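Local coordinates for tryparedoxin (PDB 3S9F), which probably works as a thioredoxin-fold disulfide reductase, passing electrons through a redox-active cysteine pair in the Leishmania detoxification pathway, at residues Gln69-Glu72 and Phe73-His77; Ile109-Ala112 and Asn113-Ile116. One frame throughout, in Å; residues are numbered along the deposited sequence.

Contact 1 (Gln69-Glu72 and Phe73-His77)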
ATOM      1  N   GLN A  69      19.555 -21.311  -2.748  1.00 23.88           N
ATOM      2  CA  GLN A  69      20.731 -20.465  -3.004  1.00 25.67           C
ATOM      3  C   GLN A  69      20.528 -19.029  -2.526  1.00 23.08           C
ATOM      4  O   GLN A  69      21.419 -18.428  -1.916  1.00 24.47           O
ATOM      5  CB  GLN A  69      21.087 -20.417  -4.488  1.00 26.84           C
ATOM      6  CG  GLN A  69      22.367 -19.584  -4.725  1.00 31.60           C
ATOM      7  CD  GLN A  69      22.961 -19.737  -6.111  1.00 36.26           C
ATOM      8  OE1 GLN A  69      22.435 -20.480  -6.952  1.00 39.66           O
ATOM      9  NE2 GLN A  69      24.079 -19.038  -6.355  1.00 37.08           N
ATOM     10  N   LEU A  70      19.359 -18.482  -2.834  1.00 21.40           N
ATOM     11  CA  LEU A  70      19.021 -17.132  -2.359  1.00 20.13           C
ATOM     12  C   LEU A  70      18.988 -17.063  -0.822  1.00 20.17           C
ATOM     13  O   LEU A  70      19.472 -16.097  -0.233  1.00 19.64           O
ATOM     14  CB  LEU A  70      17.700 -16.674  -2.984  1.00 19.27           C
ATOM     15  CG  LEU A  70      17.304 -15.221  -2.700  1.00 18.09           C
ATOM     16  CD1 LEU A  70      18.361 -14.228  -3.187  1.00 19.25           C
ATOM     17  CD2 LEU A  70      15.910 -14.951  -3.319  1.00 17.67           C
ATOM     18  N   VAL A  71      18.443 -18.089  -0.171  1.00 21.16           N
ATOM     19  CA  VAL A  71      18.451 -18.155   1.310  1.00 22.59           C
ATOM     20  C   VAL A  71      19.880 -18.089   1.863  1.00 24.83           C
ATOM     21  O   VAL A  71      20.178 -17.323   2.796  1.00 25.81           O
ATOM     22  CB  VAL A  71      17.710 -19.405   1.850  1.00 23.21           C
ATOM     23  CG1 VAL A  71      17.976 -19.582   3.348  1.00 25.01           C
ATOM     24  CG2 VAL A  71      16.225 -19.265   1.625  1.00 19.92           C
ATOM     25  N   GLU A  72      20.763 -18.876   1.262  1.00 26.49           N
ATOM     26  CA  GLU A  72      22.155 -18.908   1.683  1.00 29.09           C
ATOM     27  C   GLU A  72      22.829 -17.544   1.432  1.00 27.98           C
ATOM     28  O   GLU A  72      23.555 -17.043   2.291  1.00 29.00           O
ATOM     29  CB  GLU A  72      22.881 -20.044   0.965  1.00 31.08           C
ATOM     30  CG  GLU A  72      24.232 -20.406   1.540  1.00 37.72           C
ATOM     31  CD  GLU A  72      25.036 -21.337   0.626  1.00 43.84           C
ATOM     32  OE1 GLU A  72      24.521 -21.764  -0.442  1.00 45.60           O
ATOM     33  OE2 GLU A  72      26.195 -21.637   0.975  1.00 49.19           O
ATOM     34  N   PHE A  73      22.565 -16.947   0.268  1.00 26.13           N
ATOM     35  CA  PHE A  73      23.148 -15.649  -0.080  1.00 25.80           C
ATOM     36  C   PHE A  73      22.698 -14.555   0.887  1.00 24.82           C
ATOM     37  O   PHE A  73      23.512 -13.748   1.334  1.00 25.78           O
ATOM     38  CB  PHE A  73      22.805 -15.238  -1.523  1.00 24.92           C
ATOM     39  CG  PHE A  73      23.509 -13.980  -1.969  1.00 26.11           C
ATOM     40  CD1 PHE A  73      22.835 -12.755  -2.006  1.00 24.97           C
ATOM     41  CD2 PHE A  73      24.858 -14.016  -2.327  1.00 29.13           C
ATOM     42  CE1 PHE A  73      23.505 -11.587  -2.408  1.00 27.15           C
ATOM     43  CE2 PHE A  73      25.532 -12.864  -2.729  1.00 30.87           C
ATOM     44  CZ  PHE A  73      24.852 -11.645  -2.772  1.00 29.78           C
ATOM     45  N   TYR A  74      21.400 -14.534   1.196  1.00 23.57           N
ATOM     46  CA  TYR A  74      20.832 -13.607   2.182  1.00 24.05           C
ATOM     47  C   TYR A  74      21.419 -13.757   3.600  1.00 26.14           C
ATOM     48  O   TYR A  74      21.838 -12.766   4.221  1.00 26.67           O
ATOM     49  CB  TYR A  74      19.341 -13.825   2.241  1.00 22.63           C
ATOM     50  CG  TYR A  74      18.588 -12.916   3.174  1.00 22.07           C
ATOM     51  CD1 TYR A  74      17.958 -11.762   2.699  1.00 20.16           C
ATOM     52  CD2 TYR A  74      18.456 -13.245   4.521  1.00 23.24           C
ATOM     53  CE1 TYR A  74      17.222 -10.953   3.558  1.00 21.88           C
ATOM     54  CE2 TYR A  74      17.745 -12.441   5.395  1.00 23.47           C
ATOM     55  CZ  TYR A  74      17.110 -11.306   4.905  1.00 23.25           C
ATOM     56  OH  TYR A  74      16.378 -10.538   5.775  1.00 24.48           O
ATOM     57  N   GLU A  75      21.439 -14.985   4.112  1.00 27.66           N
ATOM     58  CA  GLU A  75      21.982 -15.230   5.460  1.00 30.72           C
ATOM     59  C   GLU A  75      23.412 -14.719   5.595  1.00 32.45           C
ATOM     60  O   GLU A  75      23.765 -14.101   6.597  1.00 33.29           O
ATOM     61  CB  GLU A  75      21.882 -16.710   5.827  1.00 32.43           C
ATOM     62  CG  GLU A  75      20.430 -17.128   6.078  1.00 33.67           C
ATOM     63  CD  GLU A  75      20.234 -18.625   6.158  1.00 39.15           C
ATOM     64  OE1 GLU A  75      21.210 -19.384   5.985  1.00 41.20           O
ATOM     65  OE2 GLU A  75      19.078 -19.047   6.381  1.00 43.11           O
ATOM     66  N   LYS A  76      24.200 -14.936   4.550  1.00 33.03           N
ATOM     67  CA  LYS A  76      25.612 -14.572   4.520  1.00 35.75           C
ATOM     68  C   LYS A  76      25.904 -13.086   4.285  1.00 35.48           C
ATOM     69  O   LYS A  76      26.879 -12.555   4.838  1.00 38.00           O
ATOM     70  CB  LYS A  76      26.305 -15.379   3.429  1.00 36.37           C
ATOM     71  CG  LYS A  76      26.610 -16.820   3.807  1.00 41.26           C
ATOM     72  CD  LYS A  76      27.442 -17.459   2.702  1.00 46.52           C
ATOM     73  CE  LYS A  76      27.198 -18.948   2.609  1.00 49.79           C
ATOM     74  NZ  LYS A  76      27.538 -19.445   1.244  1.00 53.33           N
ATOM     75  N   HIS A  77      25.072 -12.420   3.481  1.00 33.53           N
ATOM     76  CA  HIS A  77      25.401 -11.093   2.944  1.00 33.65           C
ATOM     77  C   HIS A  77      24.395  -9.963   3.191  1.00 31.96           C
ATOM     78  O   HIS A  77      24.718  -8.808   2.924  1.00 31.91           O
ATOM     79  CB  HIS A  77      25.641 -11.170   1.433  1.00 33.57           C
ATOM     80  CG  HIS A  77      26.774 -12.061   1.041  1.00 36.86           C
ATOM     81  ND1 HIS A  77      28.094 -11.671   1.130  1.00 38.63           N
ATOM     82  CD2 HIS A  77      26.784 -13.320   0.548  1.00 37.93           C
ATOM     83  CE1 HIS A  77      28.870 -12.658   0.718  1.00 42.06           C
ATOM     84  NE2 HIS A  77      28.100 -13.669   0.359  1.00 41.12           N
TER
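Glu72 and Lys76 sit one helical turn apart and run side by side off the same flank of the helix, pointing the same way. Lysine makes the longer climb. Its CB and CG both rest on Glu72 O, each 3.4 Å from that carbonyl oxygen, because CG stands beside its own backbone N (chi1 -78°) and the chain starts back over the preceding turn. CD moves off the carbonyl, CE comes within 3.5 Å of Glu72 CG, and NZ finally reaches Glu72 OE2 at 2.6 Å, closing an i to i+4 salt bridge. The ammonium meets that oxygen from above the carboxylate, 54° out of its plane, while Glu72 OE1 stays 4.2 Å from Lys76 NZ. Both residues lie at the surface.

Beneath the pair runs the alpha-helical backbone pattern: Phe73 N, Tyr74 N, Glu75 N and Lys76 N each donate to the carbonyl four residues back. Lys76 N to Glu72 O, 3.2 Å, is the longest of the four. One residue round the helix, Glu75 lies alongside Val71 in the same way, its OE2 against the methyl CG1 of Val71 at 3.3 Å. On the Phe73 ring, one face carries His77 CG, 4.0 Å above the plane and offset toward the rim.

Helix 61-77, whose start carries the redox-active Cys60-Cys63 pair, is the crossover of the beta-alpha-beta unit between strands 50-56 and 83-89. Leu70 and Tyr74 turn onto strand 83-89, where Tyr74 OH bonds to Glu84, and Leu70 and Phe73 also meet Leu151 of helix 147-153.

Contact 2 (Ile109-Ala112 and Asn113-Ile116)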
ATOM      1  N   ILE A 109       5.159  -9.850   1.511  1.00 12.97           N
ATOM      2  CA  ILE A 109       3.833  -9.274   1.386  1.00 13.89           C
ATOM      3  C   ILE A 109       2.854 -10.332   1.931  1.00 15.07           C
ATOM      4  O   ILE A 109       2.977 -11.520   1.597  1.00 15.96           O
ATOM      5  CB  ILE A 109       3.556  -8.974  -0.100  1.00 13.31           C
ATOM      6  CG1 ILE A 109       4.517  -7.866  -0.594  1.00 14.44           C
ATOM      7  CG2 ILE A 109       2.080  -8.596  -0.313  1.00 16.35           C
ATOM      8  CD1 ILE A 109       4.620  -7.782  -2.144  1.00 15.82           C
ATOM      9  N   PRO A 110       1.904  -9.923   2.791  1.00 16.48           N
ATOM     10  CA  PRO A 110       1.008 -10.915   3.367  1.00 18.55           C
ATOM     11  C   PRO A 110       0.197 -11.624   2.285  1.00 19.53           C
ATOM     12  O   PRO A 110      -0.101 -11.049   1.225  1.00 18.87           O
ATOM     13  CB  PRO A 110       0.092 -10.088   4.262  1.00 19.83           C
ATOM     14  CG  PRO A 110       0.919  -8.894   4.640  1.00 20.24           C
ATOM     15  CD  PRO A 110       1.727  -8.589   3.390  1.00 16.18           C
ATOM     16  N   PHE A 111      -0.120 -12.889   2.551  1.00 20.43           N
ATOM     17  CA  PHE A 111      -0.898 -13.692   1.616  1.00 21.54           C
ATOM     18  C   PHE A 111      -2.183 -12.997   1.144  1.00 23.25           C
ATOM     19  O   PHE A 111      -2.554 -13.084  -0.032  1.00 23.54           O
ATOM     20  CB  PHE A 111      -1.296 -15.029   2.250  1.00 22.62           C
ATOM     21  CG  PHE A 111      -2.191 -15.840   1.371  1.00 25.97           C
ATOM     22  CD1 PHE A 111      -1.672 -16.501   0.266  1.00 26.62           C
ATOM     23  CD2 PHE A 111      -3.568 -15.899   1.616  1.00 28.27           C
ATOM     24  CE1 PHE A 111      -2.502 -17.247  -0.568  1.00 27.48           C
ATOM     25  CE2 PHE A 111      -4.413 -16.631   0.783  1.00 31.37           C
ATOM     26  CZ  PHE A 111      -3.877 -17.313  -0.309  1.00 32.21           C
ATOM     27  N   ALA A 112      -2.867 -12.347   2.081  1.00 23.23           N
ATOM     28  CA  ALA A 112      -4.123 -11.654   1.818  1.00 25.06           C
ATOM     29  C   ALA A 112      -3.993 -10.520   0.805  1.00 25.04           C
ATOM     30  O   ALA A 112      -4.997 -10.115   0.180  1.00 26.67           O
ATOM     31  CB  ALA A 112      -4.694 -11.110   3.142  1.00 26.06           C
ATOM     32  N   ASN A 113      -2.772  -9.997   0.654  1.00 23.04           N
ATOM     33  CA  ASN A 113      -2.518  -8.882  -0.257  1.00 23.21           C
ATOM     34  C   ASN A 113      -2.099  -9.333  -1.657  1.00 23.55           C
ATOM     35  O   ASN A 113      -1.123  -8.839  -2.238  1.00 22.75           O
ATOM     36  CB  ASN A 113      -1.519  -7.922   0.347  1.00 22.01           C
ATOM     37  CG  ASN A 113      -2.064  -7.230   1.570  1.00 24.13           C
ATOM     38  OD1 ASN A 113      -3.014  -6.426   1.489  1.00 28.54           O
ATOM     39  ND2 ASN A 113      -1.470  -7.513   2.707  1.00 21.25           N
ATOM     40  N   ARG A 114      -2.877 -10.257  -2.198  1.00 29.64           N
ATOM     41  CA  ARG A 114      -2.671 -10.782  -3.548  1.00 30.15           C
ATOM     42  C   ARG A 114      -2.694  -9.683  -4.608  1.00 28.15           C
ATOM     43  O   ARG A 114      -1.894  -9.723  -5.557  1.00 27.60           O
ATOM     44  CB  ARG A 114      -3.761 -11.802  -3.868  1.00 33.13           C
ATOM     45  CG  ARG A 114      -3.748 -13.016  -2.953  1.00 38.82           C
ATOM     46  CD  ARG A 114      -5.174 -13.444  -2.643  1.00 47.83           C
ATOM     47  NE  ARG A 114      -5.343 -14.895  -2.575  1.00 53.21           N
ATOM     48  CZ  ARG A 114      -5.356 -15.709  -3.634  1.00 55.11           C
ATOM     49  NH1 ARG A 114      -5.184 -15.236  -4.870  1.00 54.56           N
ATOM     50  NH2 ARG A 114      -5.531 -17.007  -3.452  1.00 58.19           N
ATOM     51  N   ASN A 115      -3.620  -8.735  -4.441  1.00 27.86           N
ATOM     52  CA  ASN A 115      -3.806  -7.594  -5.325  1.00 27.21           C
ATOM     53  C   ASN A 115      -2.466  -6.906  -5.534  1.00 23.53           C
ATOM     54  O   ASN A 115      -2.104  -6.547  -6.658  1.00 21.44           O
ATOM     55  CB  ASN A 115      -4.759  -6.557  -4.677  1.00 30.09           C
ATOM     56  CG  ASN A 115      -6.215  -6.715  -5.069  1.00 35.05           C
ATOM     57  OD1 ASN A 115      -7.088  -6.106  -4.434  1.00 39.00           O
ATOM     58  ND2 ASN A 115      -6.501  -7.507  -6.111  1.00 37.18           N
ATOM     59  N   ILE A 116      -1.732  -6.706  -4.429  1.00 21.47           N
ATOM     60  CA  ILE A 116      -0.432  -6.030  -4.481  0.50 19.02           C
ATOM     61  C   ILE A 116       0.568  -6.829  -5.320  1.00 17.67           C
ATOM     62  O   ILE A 116       1.271  -6.261  -6.144  1.00 16.44           O
ATOM     63  CB  ILE A 116       0.154  -5.758  -3.054  0.50 18.68           C
ATOM     64  CG1 ILE A 116      -0.535  -4.557  -2.414  0.50 20.64           C
ATOM     65  CG2 ILE A 116       1.679  -5.492  -3.121  0.50 17.30           C
ATOM     66  CD1 ILE A 116      -0.323  -4.451  -0.920  0.50 18.10           C
TER
HETATM   67  O   HOH W   1      -5.574  -9.046  -2.608  1.00 34.23           O
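Ala112 O is gripped by two donors: a water gives it a 3.0 Å hydrogen bond, and Arg114 N adds a weak one. The same water accepts from Asn115 N at 2.7 Å, so it bridges the last turn of the loop to the first turn of the helix. Just before this, Asn113 N donates to Pro110 O over 2.9 Å and closes a type I beta turn; the donor stands 54° above the carbonyl plane.

Asn113 sits at the N-cap position, yet its side chain makes no capping bond. With CG beside its backbone N (chi1 -66°), its amide swings over the proline ring, ND2 lying 3.4 Å from Pro110 CG, while its CB packs on Ile109 CG2. On another side of the turn the Arg114 chain, bent along its length, carries NE and NH2 to Phe111 CZ, each 3.6 Å away. Ring and guanidinium planes are 73° apart and meet obliquely. Further in, in one of the two conformers of Ile116, its CG2 comes within 3.9 Å of Ile109 CD1.

The turn links strand 107-108 to helix 114-123. Ile109 plugs in between strand 83-89 and that helix, Phe111 meets Phe97 of helix 94-101, and Asn113 packs on Asn113 of the second subunit.

How the contacts relate
Contacts 1 and 2 lie on opposite sides of the chain's centre, their own centres about 24 Å apart and their nearest atoms about 12 Å apart, so they never touch. Each is partly buried, with side chains that pack inward and others at the surface. Contact 1 lies wholly within a regular helix, where the i to i+4 backbone pattern is overlaid by a charged pair; contact 2 is the entry into a helix, relying on a beta turn, a bridging water and mixed packing. Both send side chains to strand 83-89, but only contact 2 also meets the second subunit.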